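Local atomic coordinates of carbohydrate kinase, FGGY (Rhodospirillum rubrum, PDB entry 3IFR), a protein that probably phosphorylates D-xylulose with ATP, as a xylulose kinase of the FGGY carbohydrate kinase family. Residues 339-347 and 359-367. Numbering follows the deposited sequence.
Sequences DGLVCLPYF and ASGTFTGLS
Val342 pairs with Thr364 and Leu344 with Thr362 as the two hydrogen-bonded pairs of a small antiparallel two-stranded sheet in the C-terminal FGGY domain. Four backbone bonds join the strands; the straightest runs from Thr362 N to Leu344 O (2.8 Å, 169° at the hydrogen), with the donor on a carbonyl lone pair. CA-H...O contacts fill in, among them Cys343 CA to Thr362 O at 3.1 Å.

Between these pairs, Cys343 and Phe363 form the non-hydrogen-bonded pair, on the face turned to helix 372-397. Cys343 SG, swung anti to its backbone N (chi1 162°), sits over one face of the Phe363 ring, displaced toward the rim and 4.0 Å from the centroid. The edge of the Phe347 ring meets Phe363 more loosely, Phe347 CZ to Phe363 CE2 at 4.3 Å, while Phe347 CE1 touches Gly361 CA.

On the other face, Val342 CB packs against Thr364 CG2 (3.6 Å), and both side chains reach Leu488 of helix 475-496. Leu344 and Thr362 lie side by side, CB to CB 3.8 Å. Thr362 OG1 turns back to Ser360 O in a 3.0 Å hydrogen bond, so that an alanine here would probably leave that carbonyl without its side-chain donor and the Leu344 methyl CD1 less well covered.

The N-H and C=O groups of Val342, Leu344, Thr362 and Thr364 are thus paired across the strands, and the sulfur-aromatic contact ties them on one face; Cys343 there, and Val342 with Thr364 opposite, touch the two helices.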
loop_
_atom_site.group_PDB
_atom_site.type_symbol
_atom_site.label_atom_id
_atom_site.label_comp_id
_atom_site.label_asym_id
_atom_site.label_seq_id
_atom_site.Cartn_x
_atom_site.Cartn_y
_atom_site.Cartn_z
ATOM N N ASP A 339 -6.040 21.418 25.343
ATOM C CA ASP A 339 -6.950 22.182 26.207
ATOM C C ASP A 339 -8.390 21.780 25.965
ATOM O O ASP A 339 -9.266 22.638 25.872
ATOM C CB ASP A 339 -6.775 23.697 25.976
ATOM C CG ASP A 339 -5.566 24.273 26.725
ATOM O OD1 ASP A 339 -5.584 24.275 27.975
ATOM O OD2 ASP A 339 -4.601 24.731 26.078
ATOM N N GLY A 340 -8.627 20.475 25.836
ATOM C CA GLY A 340 -9.989 19.972 25.758
ATOM C C GLY A 340 -10.574 19.870 24.363
ATOM O O GLY A 340 -11.729 19.487 24.200
ATOM N N LEU A 341 -9.783 20.206 23.352
ATOM C CA LEU A 341 -10.171 19.999 21.969
ATOM C C LEU A 341 -10.182 18.499 21.715
ATOM O O LEU A 341 -9.299 17.786 22.204
ATOM C CB LEU A 341 -9.168 20.656 21.026
ATOM C CG LEU A 341 -9.453 22.103 20.634
ATOM C CD1 LEU A 341 -8.606 22.548 19.458
ATOM C CD2 LEU A 341 -10.885 22.162 20.228
ATOM N N VAL A 342 -11.182 18.015 20.978
ATOM C CA VAL A 342 -11.183 16.627 20.545
ATOM C C VAL A 342 -11.593 16.599 19.099
ATOM O O VAL A 342 -12.657 17.094 18.769
ATOM C CB VAL A 342 -12.192 15.769 21.340
ATOM C CG1 VAL A 342 -12.015 14.305 20.990
ATOM C CG2 VAL A 342 -12.026 15.982 22.823
ATOM N N CYS A 343 -10.773 16.003 18.243
ATOM C CA CYS A 343 -11.075 15.909 16.818
ATOM C C CYS A 343 -11.283 14.453 16.307
ATOM O O CYS A 343 -10.508 13.547 16.634
ATOM C CB CYS A 343 -9.986 16.641 16.026
ATOM S SG CYS A 343 -9.836 16.255 14.285
ATOM N N LEU A 344 -12.350 14.233 15.537
ATOM C CA LEU A 344 -12.471 13.036 14.733
ATOM C C LEU A 344 -12.019 13.363 13.323
ATOM O O LEU A 344 -12.578 14.250 12.680
ATOM C CB LEU A 344 -13.919 12.576 14.696
ATOM C CG LEU A 344 -14.483 12.209 16.055
ATOM C CD1 LEU A 344 -15.962 11.987 15.918
ATOM C CD2 LEU A 344 -13.782 10.957 16.617
ATOM N N PRO A 345 -11.029 12.622 12.806
ATOM C CA PRO A 345 -10.396 12.989 11.530
ATOM C C PRO A 345 -10.946 12.248 10.325
ATOM O O PRO A 345 -10.151 11.878 9.459
ATOM C CB PRO A 345 -8.949 12.536 11.732
ATOM C CG PRO A 345 -9.023 11.474 12.866
ATOM C CD PRO A 345 -10.415 11.424 13.402
ATOM N N TYR A 346 -12.257 12.057 10.238
ATOM C CA TYR A 346 -12.842 11.301 9.126
ATOM C C TYR A 346 -13.469 12.156 7.991
ATOM O O TYR A 346 -14.687 12.106 7.727
ATOM C CB TYR A 346 -13.816 10.262 9.687
ATOM C CG TYR A 346 -13.268 9.534 10.913
ATOM C CD1 TYR A 346 -12.018 8.920 10.882
ATOM C CD2 TYR A 346 -13.998 9.468 12.093
ATOM C CE1 TYR A 346 -11.516 8.259 11.989
ATOM C CE2 TYR A 346 -13.501 8.820 13.214
ATOM C CZ TYR A 346 -12.259 8.217 13.159
ATOM O OH TYR A 346 -11.770 7.559 14.268
ATOM N N PHE A 347 -12.609 12.894 7.291
ATOM C CA PHE A 347 -13.033 13.829 6.253
ATOM C C PHE A 347 -13.523 13.195 4.943
ATOM O O PHE A 347 -14.276 13.824 4.174
ATOM C CB PHE A 347 -11.916 14.840 5.998
ATOM C CG PHE A 347 -11.461 15.550 7.248
ATOM C CD1 PHE A 347 -12.185 16.635 7.751
ATOM C CD2 PHE A 347 -10.334 15.126 7.925
ATOM C CE1 PHE A 347 -11.784 17.292 8.899
ATOM C CE2 PHE A 347 -9.915 15.779 9.068
ATOM C CZ PHE A 347 -10.643 16.862 9.569
ATOM N N ALA A 359 -18.714 8.631 8.580
ATOM C CA ALA A 359 -18.524 9.544 9.645
ATOM C C ALA A 359 -17.883 10.759 8.998
ATOM O O ALA A 359 -17.387 10.658 7.910
ATOM C CB ALA A 359 -17.610 8.933 10.608
ATOM N N SER A 360 -17.890 11.895 9.648
ATOM C CA SER A 360 -17.273 13.028 9.020
ATOM C C SER A 360 -16.396 13.760 9.972
ATOM O O SER A 360 -16.514 13.585 11.137
ATOM C CB SER A 360 -18.347 13.939 8.543
ATOM O OG SER A 360 -19.240 14.079 9.580
ATOM N N GLY A 361 -15.510 14.573 9.466
ATOM C CA GLY A 361 -14.612 15.370 10.301
ATOM C C GLY A 361 -15.363 16.079 11.411
ATOM O O GLY A 361 -16.413 16.694 11.176
ATOM N N THR A 362 -14.857 15.945 12.635
ATOM C CA THR A 362 -15.470 16.624 13.774
ATOM C C THR A 362 -14.464 17.369 14.668
ATOM O O THR A 362 -13.437 16.826 15.019
ATOM C CB THR A 362 -16.243 15.614 14.595
ATOM O OG1 THR A 362 -17.138 14.921 13.718
ATOM C CG2 THR A 362 -17.020 16.296 15.699
ATOM N N PHE A 363 -14.750 18.612 15.019
ATOM C CA PHE A 363 -13.983 19.270 16.059
ATOM C C PHE A 363 -14.942 19.637 17.145
ATOM O O PHE A 363 -16.001 20.166 16.863
ATOM C CB PHE A 363 -13.310 20.539 15.556
ATOM C CG PHE A 363 -12.115 20.284 14.698
ATOM C CD1 PHE A 363 -10.863 20.227 15.244
ATOM C CD2 PHE A 363 -12.244 20.131 13.338
ATOM C CE1 PHE A 363 -9.761 20.019 14.456
ATOM C CE2 PHE A 363 -11.134 19.908 12.564
ATOM C CZ PHE A 363 -9.887 19.848 13.140
ATOM N N THR A 364 -14.569 19.373 18.388
ATOM C CA THR A 364 -15.474 19.612 19.494
ATOM C C THR A 364 -14.693 20.078 20.713
ATOM O O THR A 364 -13.490 19.886 20.780
ATOM C CB THR A 364 -16.245 18.360 19.823
ATOM O OG1 THR A 364 -17.352 18.720 20.644
ATOM C CG2 THR A 364 -15.341 17.367 20.558
ATOM N N GLY A 365 -15.368 20.696 21.671
ATOM C CA GLY A 365 -14.690 21.209 22.851
ATOM C C GLY A 365 -14.065 22.568 22.584
ATOM O O GLY A 365 -13.203 23.007 23.344
ATOM N N LEU A 366 -14.488 23.217 21.493
ATOM C CA LEU A 366 -13.973 24.528 21.118
ATOM C C LEU A 366 -14.443 25.641 22.042
ATOM O O LEU A 366 -15.597 25.640 22.493
ATOM C CB LEU A 366 -14.374 24.894 19.689
ATOM C CG LEU A 366 -13.706 24.066 18.602
ATOM C CD1 LEU A 366 -14.549 24.177 17.356
ATOM C CD2 LEU A 366 -12.291 24.533 18.354
ATOM N N SER A 367 -13.561 26.617 22.270
ATOM C CA SER A 367 -13.883 27.780 23.065
ATOM C C SER A 367 -13.133 28.936 22.456
ATOM O O SER A 367 -12.158 28.727 21.719
ATOM C CB SER A 367 -13.344 27.590 24.471
ATOM O OG SER A 367 -12.012 28.068 24.505
#